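Local coordinates for uncharacterized protein RPA4178 (Rhodopseudomonas palustris, PDB 3LAG) that is of unknown function but has a cupin fold and binds a nickel ion through three histidines, at residues B[8-13]-B[18-23]; B[49-54]-B[59-64]. All coordinates share one frame; numbering follows the deposited sequence.

Contact 1: residues B[8-13]-B[18-23]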
ATOM      1  N   SER B   8      14.676   4.805  -3.264  1.00 10.01           N
ATOM      2  CA  SER B   8      13.868   3.650  -2.886  1.00 11.16           C
ATOM      3  C   SER B   8      14.253   3.111  -1.508  1.00 10.67           C
ATOM      4  O   SER B   8      15.416   3.156  -1.125  1.00 12.71           O
ATOM      5  CB  SER B   8      13.978   2.535  -3.929  1.00 13.39           C
ATOM      6  OG  SER B   8      15.303   2.051  -4.001  1.00 16.49           O
ATOM      7  N   GLU B   9      13.259   2.618  -0.776  1.00  9.25           N
ATOM      8  CA  GLU B   9      13.464   1.981   0.518  1.00  9.95           C
ATOM      9  C   GLU B   9      12.635   0.705   0.557  1.00  8.90           C
ATOM     10  O   GLU B   9      11.410   0.733   0.369  1.00  8.78           O
ATOM     11  CB  GLU B   9      13.035   2.887   1.669  1.00 11.84           C
ATOM     12  CG  GLU B   9      13.214   2.227   3.029  1.00 15.02           C
ATOM     13  CD  GLU B   9      12.149   2.622   4.053  1.00 21.01           C
ATOM     14  OE1 GLU B   9      11.212   3.375   3.702  1.00 23.65           O
ATOM     15  OE2 GLU B   9      12.250   2.164   5.214  1.00 22.12           O
ATOM     16  N   ILE B  10      13.303  -0.417   0.789  1.00  8.30           N
ATOM     17  CA  ILE B  10      12.602  -1.688   0.900  1.00  8.75           C
ATOM     18  C   ILE B  10      12.065  -1.824   2.321  1.00  8.94           C
ATOM     19  O   ILE B  10      12.828  -2.003   3.267  1.00 10.99           O
ATOM     20  CB  ILE B  10      13.497  -2.874   0.495  1.00  9.55           C
ATOM     21  CG1 ILE B  10      13.887  -2.746  -0.983  1.00 11.20           C
ATOM     22  CG2 ILE B  10      12.780  -4.195   0.712  1.00 10.81           C
ATOM     23  CD1 ILE B  10      14.973  -3.692  -1.450  1.00 12.73           C
ATOM     24  N   GLN B  11      10.752  -1.703   2.470  1.00  7.90           N
ATOM     25  CA  GLN B  11      10.120  -1.716   3.786  1.00  8.46           C
ATOM     26  C   GLN B  11       9.874  -3.124   4.298  1.00  8.44           C
ATOM     27  O   GLN B  11       9.930  -3.377   5.507  1.00  9.20           O
ATOM     28  CB  GLN B  11       8.802  -0.956   3.751  1.00  8.97           C
ATOM     29  CG  GLN B  11       8.958   0.528   3.507  1.00  9.03           C
ATOM     30  CD  GLN B  11       7.666   1.266   3.703  1.00  8.99           C
ATOM     31  OE1 GLN B  11       6.614   0.658   3.871  1.00 10.04           O
ATOM     32  NE2 GLN B  11       7.729   2.586   3.665  1.00  9.04           N
ATOM     33  N   ILE B  12       9.556  -4.026   3.370  1.00  7.63           N
ATOM     34  CA  ILE B  12       9.226  -5.404   3.712  1.00  8.06           C
ATOM     35  C   ILE B  12       9.826  -6.270   2.633  1.00  6.61           C
ATOM     36  O   ILE B  12       9.742  -5.952   1.439  1.00  6.70           O
ATOM     37  CB  ILE B  12       7.696  -5.648   3.699  1.00  8.66           C
ATOM     38  CG1 ILE B  12       6.992  -4.806   4.761  1.00 10.26           C
ATOM     39  CG2 ILE B  12       7.387  -7.135   3.876  1.00  9.36           C
ATOM     40  CD1 ILE B  12       5.494  -4.774   4.598  1.00 12.48           C
ATOM     41  N   ASP B  13      10.420  -7.387   3.022  1.00  6.58           N
ATOM     42  CA  ASP B  13      10.888  -8.320   2.017  1.00  6.38           C
ATOM     43  C   ASP B  13      10.893  -9.717   2.627  1.00  7.55           C
ATOM     44  O   ASP B  13      11.630  -9.981   3.591  1.00  8.53           O
ATOM     45  CB  ASP B  13      12.287  -7.944   1.521  1.00  7.29           C
ATOM     46  CG  ASP B  13      12.701  -8.728   0.295  1.00  8.05           C
ATOM     47  OD1 ASP B  13      11.827  -9.025  -0.556  1.00  8.71           O
ATOM     48  OD2 ASP B  13      13.901  -9.073   0.187  1.00 10.14           O
ATOM     49  N   ARG B  18       7.553  -8.293  -1.621  1.00  6.92           N
ATOM     50  CA  ARG B  18       8.467  -7.184  -1.381  1.00  7.72           C
ATOM     51  C   ARG B  18       7.725  -5.866  -1.519  1.00  8.98           C
ATOM     52  O   ARG B  18       7.039  -5.643  -2.520  1.00 11.37           O
ATOM     53  CB  ARG B  18       9.613  -7.196  -2.378  1.00  7.98           C
ATOM     54  CG  ARG B  18      10.601  -6.058  -2.151  1.00 10.58           C
ATOM     55  CD  ARG B  18      11.771  -6.168  -3.081  1.00 15.08           C
ATOM     56  NE  ARG B  18      12.700  -7.183  -2.604  1.00 16.15           N
ATOM     57  CZ  ARG B  18      13.943  -7.330  -3.047  1.00 19.52           C
ATOM     58  NH1 ARG B  18      14.415  -6.528  -3.992  1.00 22.45           N
ATOM     59  NH2 ARG B  18      14.717  -8.281  -2.543  1.00 19.68           N
ATOM     60  N   VAL B  19       7.888  -4.994  -0.530  1.00  7.32           N
ATOM     61  CA  VAL B  19       7.268  -3.674  -0.524  1.00  7.18           C
ATOM     62  C   VAL B  19       8.362  -2.617  -0.555  1.00  7.82           C
ATOM     63  O   VAL B  19       9.191  -2.566   0.349  1.00  7.91           O
ATOM     64  CB  VAL B  19       6.377  -3.472   0.711  1.00  8.00           C
ATOM     65  CG1 VAL B  19       5.740  -2.108   0.647  1.00  9.05           C
ATOM     66  CG2 VAL B  19       5.304  -4.551   0.779  1.00  9.64           C
ATOM     67  N   THR B  20       8.366  -1.808  -1.612  1.00  7.41           N
ATOM     68  CA  THR B  20       9.347  -0.745  -1.792  1.00  7.77           C
ATOM     69  C   THR B  20       8.670   0.605  -1.873  1.00  7.34           C
ATOM     70  O   THR B  20       7.731   0.796  -2.647  1.00  7.89           O
ATOM     71  CB  THR B  20      10.156  -0.939  -3.089  1.00  8.08           C
ATOM     72  OG1 THR B  20      10.724  -2.253  -3.098  1.00  8.69           O
ATOM     73  CG2 THR B  20      11.278   0.087  -3.206  1.00  8.83           C
ATOM     74  N   GLU B  21       9.158   1.536  -1.064  1.00  7.46           N
ATOM     75  CA  GLU B  21       8.737   2.925  -1.142  0.50  8.15           C
ATOM     76  C   GLU B  21       9.611   3.666  -2.144  1.00  7.83           C
ATOM     77  O   GLU B  21      10.837   3.691  -2.009  1.00  7.99           O
ATOM     78  CB  GLU B  21       8.854   3.587   0.229  0.50  8.89           C
ATOM     79  CG  GLU B  21       8.474   5.050   0.243  0.50 11.90           C
ATOM     80  CD  GLU B  21       8.649   5.656   1.618  0.50 14.74           C
ATOM     81  OE1 GLU B  21       9.195   4.964   2.505  0.50 15.75           O
ATOM     82  OE2 GLU B  21       8.235   6.814   1.820  0.50 14.62           O
ATOM     83  N   TRP B  22       8.971   4.265  -3.147  1.00  6.83           N
ATOM     84  CA  TRP B  22       9.660   5.063  -4.154  1.00  6.96           C
ATOM     85  C   TRP B  22       9.387   6.538  -3.932  1.00  7.11           C
ATOM     86  O   TRP B  22       8.240   6.945  -3.764  1.00  7.56           O
ATOM     87  CB  TRP B  22       9.219   4.660  -5.572  1.00  7.52           C
ATOM     88  CG  TRP B  22       9.772   3.334  -5.978  1.00  7.78           C
ATOM     89  CD1 TRP B  22       9.166   2.110  -5.869  1.00  7.93           C
ATOM     90  CD2 TRP B  22      11.068   3.087  -6.532  1.00  8.65           C
ATOM     91  NE1 TRP B  22      10.004   1.118  -6.327  1.00  9.52           N
ATOM     92  CE2 TRP B  22      11.175   1.694  -6.748  1.00  9.45           C
ATOM     93  CE3 TRP B  22      12.146   3.911  -6.876  1.00  9.79           C
ATOM     94  CZ2 TRP B  22      12.320   1.108  -7.282  1.00 11.23           C
ATOM     95  CZ3 TRP B  22      13.285   3.325  -7.412  1.00 12.09           C
ATOM     96  CH2 TRP B  22      13.361   1.937  -7.612  1.00 11.74           C
ATOM     97  N   ARG B  23      10.455   7.328  -3.918  1.00  7.06           N
ATOM     98  CA  ARG B  23      10.347   8.779  -3.824  1.00  8.39           C
ATOM     99  C   ARG B  23      11.103   9.386  -4.984  1.00  8.04           C
ATOM    100  O   ARG B  23      12.307   9.166  -5.144  1.00  8.76           O
ATOM    101  CB  ARG B  23      10.918   9.281  -2.496  1.00 10.27           C
ATOM    102  CG  ARG B  23      10.042   8.938  -1.324  1.00 11.22           C
ATOM    103  CD  ARG B  23      10.611   9.451  -0.007  1.00 13.72           C
ATOM    104  NE  ARG B  23       9.640   9.290   1.067  1.00 16.37           N
ATOM    105  CZ  ARG B  23       8.747  10.210   1.417  1.00 18.23           C
ATOM    106  NH1 ARG B  23       8.696  11.382   0.798  1.00 16.60           N
ATOM    107  NH2 ARG B  23       7.908   9.961   2.408  1.00 21.97           N
TER

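Contact 2: residues B[49-54]-B[59-64]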
HETATM    1  N   MSE B  49       3.038  11.237 -13.056  1.00 10.04           N
HETATM    2  CA  MSE B  49       4.263  10.450 -13.201  1.00 11.43           C
HETATM    3  C   MSE B  49       4.560  10.141 -14.662  1.00 11.69           C
HETATM    4  O   MSE B  49       3.769   9.470 -15.331  1.00 13.09           O
HETATM    5  CB  MSE B  49       4.098   9.140 -12.406  1.00 12.48           C
HETATM    6  CG  MSE B  49       5.343   8.278 -12.288  1.00 12.29           C
HETATM    7 SE   MSE B  49       5.014   6.653 -11.257  0.60 16.19          SE
HETATM    8  CE  MSE B  49       3.948   5.748 -12.623  1.00 14.22           C
ATOM      9  N   THR B  50       5.703  10.613 -15.154  1.00  9.13           N
ATOM     10  CA  THR B  50       6.082  10.359 -16.533  1.00 10.09           C
ATOM     11  C   THR B  50       6.540   8.910 -16.697  1.00  9.43           C
ATOM     12  O   THR B  50       7.386   8.417 -15.944  1.00 10.54           O
ATOM     13  CB  THR B  50       7.176  11.334 -16.974  1.00 11.21           C
ATOM     14  OG1 THR B  50       6.657  12.669 -16.912  1.00 12.19           O
ATOM     15  CG2 THR B  50       7.628  11.034 -18.391  1.00 11.35           C
ATOM     16  N   ILE B  51       5.954   8.221 -17.677  1.00  8.82           N
ATOM     17  CA  ILE B  51       6.343   6.859 -18.005  1.00  9.31           C
ATOM     18  C   ILE B  51       6.914   6.869 -19.410  1.00  9.17           C
ATOM     19  O   ILE B  51       6.250   7.331 -20.345  1.00  9.99           O
ATOM     20  CB  ILE B  51       5.137   5.897 -17.979  1.00 11.02           C
ATOM     21  CG1 ILE B  51       4.456   5.951 -16.605  1.00 12.63           C
ATOM     22  CG2 ILE B  51       5.585   4.483 -18.338  1.00 12.76           C
ATOM     23  CD1 ILE B  51       3.262   5.023 -16.456  1.00 14.52           C
ATOM     24  N   VAL B  52       8.151   6.399 -19.556  1.00  9.17           N
ATOM     25  CA  VAL B  52       8.793   6.331 -20.862  1.00 10.22           C
ATOM     26  C   VAL B  52       8.783   4.884 -21.327  1.00  9.11           C
ATOM     27  O   VAL B  52       9.347   3.996 -20.674  1.00 10.38           O
ATOM     28  CB  VAL B  52      10.240   6.840 -20.839  1.00 10.99           C
ATOM     29  CG1 VAL B  52      10.787   6.934 -22.275  1.00 11.01           C
ATOM     30  CG2 VAL B  52      10.328   8.185 -20.124  1.00 11.79           C
ATOM     31  N   ALA B  53       8.082   4.650 -22.434  1.00 11.81           N
ATOM     32  CA  ALA B  53       7.951   3.318 -23.000  1.00 14.07           C
ATOM     33  C   ALA B  53       9.246   2.949 -23.713  1.00 14.78           C
ATOM     34  O   ALA B  53      10.074   3.819 -23.984  1.00 13.76           O
ATOM     35  CB  ALA B  53       6.773   3.280 -23.971  1.00 14.32           C
ATOM     36  N   PRO B  54       9.434   1.655 -24.018  1.00 16.32           N
ATOM     37  CA  PRO B  54      10.661   1.265 -24.721  1.00 18.40           C
ATOM     38  C   PRO B  54      10.881   2.026 -26.036  1.00 19.39           C
ATOM     39  O   PRO B  54      12.035   2.193 -26.427  1.00 21.38           O
ATOM     40  CB  PRO B  54      10.454  -0.231 -24.983  1.00 18.70           C
ATOM     41  CG  PRO B  54       9.537  -0.676 -23.895  1.00 18.26           C
ATOM     42  CD  PRO B  54       8.614   0.489 -23.641  1.00 17.13           C
ATOM     43  N   SER B  59       4.126   9.197 -21.531  1.00 11.02           N
ATOM     44  CA  SER B  59       2.780   9.485 -21.077  1.00 10.57           C
ATOM     45  C   SER B  59       2.870   9.887 -19.612  1.00 10.50           C
ATOM     46  O   SER B  59       3.901   9.700 -18.969  1.00 11.42           O
ATOM     47  CB  SER B  59       1.871   8.270 -21.262  1.00 11.65           C
ATOM     48  OG  SER B  59       2.367   7.149 -20.551  1.00 13.66           O
ATOM     49  N   LEU B  60       1.763  10.377 -19.066  0.50  9.39           N
ATOM     50  CA  LEU B  60       1.760  10.946 -17.728  0.50  9.42           C
ATOM     51  C   LEU B  60       0.699  10.273 -16.856  0.50  8.99           C
ATOM     52  O   LEU B  60      -0.469  10.680 -16.860  0.50  8.56           O
ATOM     53  CB  LEU B  60       1.492  12.445 -17.829  0.50 10.91           C
ATOM     54  CG  LEU B  60       1.713  13.312 -16.593  0.50 11.64           C
ATOM     55  CD1 LEU B  60       3.129  13.139 -16.066  0.50 11.65           C
ATOM     56  CD2 LEU B  60       1.445  14.772 -16.929  0.50 11.50           C
ATOM     57  N   ALA B  61       1.104   9.228 -16.133  1.00  9.66           N
ATOM     58  CA  ALA B  61       0.186   8.478 -15.286  1.00  9.71           C
ATOM     59  C   ALA B  61      -0.402   9.407 -14.231  1.00  9.20           C
ATOM     60  O   ALA B  61       0.326  10.150 -13.543  1.00  9.31           O
ATOM     61  CB  ALA B  61       0.900   7.307 -14.628  1.00 10.93           C
ATOM     62  N   GLN B  62      -1.725   9.347 -14.109  1.00  9.67           N
ATOM     63  CA  GLN B  62      -2.444  10.154 -13.143  1.00 10.93           C
ATOM     64  C   GLN B  62      -2.671   9.360 -11.856  1.00 10.36           C
ATOM     65  O   GLN B  62      -3.605   8.557 -11.753  1.00 11.88           O
ATOM     66  CB  GLN B  62      -3.762  10.633 -13.742  1.00 11.88           C
ATOM     67  CG  GLN B  62      -3.567  11.470 -14.999  1.00 12.91           C
ATOM     68  CD  GLN B  62      -2.780  12.740 -14.740  1.00 18.37           C
ATOM     69  OE1 GLN B  62      -1.716  12.957 -15.324  1.00 20.53           O
ATOM     70  NE2 GLN B  62      -3.294  13.585 -13.857  1.00 19.54           N
ATOM     71  N   LEU B  63      -1.788   9.589 -10.889  1.00  9.81           N
ATOM     72  CA  LEU B  63      -1.815   8.877  -9.609  1.00 10.10           C
ATOM     73  C   LEU B  63      -2.767   9.543  -8.634  1.00  9.67           C
ATOM     74  O   LEU B  63      -2.683  10.756  -8.443  1.00 10.01           O
ATOM     75  CB  LEU B  63      -0.424   8.873  -8.967  1.00 11.21           C
ATOM     76  CG  LEU B  63       0.724   8.294  -9.785  1.00 12.55           C
ATOM     77  CD1 LEU B  63       2.019   8.332  -8.985  1.00 13.36           C
ATOM     78  CD2 LEU B  63       0.389   6.884 -10.246  1.00 16.05           C
ATOM     79  N   LYS B  64      -3.641   8.759  -8.006  1.00  8.63           N
ATOM     80  CA  LYS B  64      -4.551   9.296  -7.006  1.00  8.27           C
ATOM     81  C   LYS B  64      -4.243   8.619  -5.677  1.00  8.11           C
ATOM     82  O   LYS B  64      -4.207   7.390  -5.584  1.00  8.20           O
ATOM     83  CB  LYS B  64      -6.013   9.065  -7.407  1.00  9.16           C
ATOM     84  CG  LYS B  64      -7.035   9.583  -6.395  1.00 10.02           C
ATOM     85  CD  LYS B  64      -6.965  11.096  -6.299  1.00 10.26           C
ATOM     86  CE  LYS B  64      -7.672  11.610  -5.059  1.00 10.18           C
ATOM     87  NZ  LYS B  64      -7.454  13.068  -4.916  1.00 10.60           N
TER
HETATM   88  O   HOH W   1       4.383   5.831 -21.787  1.00 12.15           O

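Contact 1: residues B[8-13]-B[18-23]
Ile12 and Val19 stand next to each other on one face of the hairpin, with Ile12 CD1 3.8 Å from Val19 CG2; both are buried, and Ser68 of the second subunit packs on them. Branched side chains suit this part of the hairpin, formed by strands 4-13 and 17-24, because they fill the space beside an extended backbone. Here the antiparallel pairing contains a classic beta bulge: Val19 O takes the N-H of Gln11 at 2.8 Å and, weakly, that of Ile12. On a chain extended beyond CG, the Gln11 amide reaches Glu21, and in the conformer described NE2 makes a weak bond of 3.0 Å to Glu21 OE1. Gln11 OE1 is bonded by Ser68 OG and NE2 also donates to Gly66 O, both of the second subunit.

The looser, solvent side belongs to Ser8, Ile10 and Asp13. Arg18 grips Asp13 side-on: NE reaches OD1 at 2.9 Å, almost straight and in the guanidinium plane, yet from above the carboxylate; NH2 meets OD2. Asp13 OD1 also binds Lys95, and Ile10 CD1 lies over one guanidinium face. Ser8 CB sits 3.6 Å from the centroid of the six-membered ring of Trp22, over its face, a CH-pi contact.

The closeness of Glu9 and Glu21 is doubtful, Glu21 being modelled twice; Arg67 of the second subunit, salt-bridged to Glu9 and weakly paired with Glu21, would probably ease their repulsion.

Contact 2: residues B[49-54]-B[59-64]
Ala61 CB is met by two side chains of the neighbouring strand: Ile51 CD1 at 3.8 Å and the CE methyl of the selenomethionine at Met49 at 4.0 Å. The small methyl of Ala61 suits a place where two longer chains converge. Met49 starts out extended, CG anti to its backbone nitrogen (chi1 -172°), then bends at its last torsion (chi3 72°) to bring CE to the alanine; Leu63 CD1 lies 4.1 Å from both Met49 CB and Met49 SE.

On the opposite face, in one of two modelled conformers, Leu60 CD1 comes within 3.7 Å of Thr50 OG1. The backbones hold this register as an antiparallel beta hairpin of the cupin barrel, built from strands 47-52 and 58-63, with Met49 and Ala61 as one hydrogen-bonded pair and Ile51 and Ser59 as the next. Ile51 N to Ser59 O is 2.8 Å and nearly straight. Beside the second pair, a water donates to Ile51 O and is hydrogen-bonded to Ser59 OG, a short polar side chain fitted to an exposed site.

Farther out, strand 76-80 flanks strand 47-52: Met49 packs on Val79, and Ile51 on the nickel ligand His77. Phe89 and Ile87 of strand 87-94, together with Tyr69, pack against Met49.

Both contacts are antiparallel hairpins of one cupin sheet, on opposite sides of the chain's centre, their centres about 20 Å apart and without touching. In contact 1 Ile12 and Val19 are buried while Ser8, Ile10 and Asp13 are exposed; in contact 2 Met49, Thr50 and Leu63 are buried, Ser59 and Leu60 exposed. Contact 1 adds charged and amide groups to its backbone bonds, and its Ile12 and Val19 face meets the second subunit; contact 2 relies on aliphatic packing and is touched by no other protein chain. Strand 87-94 reaches both, Phe89 meeting Trp22 of the first and Met49 of the second; the side chains of Trp22 and Met49 come to about 6 and 7 Å from the nickel ion.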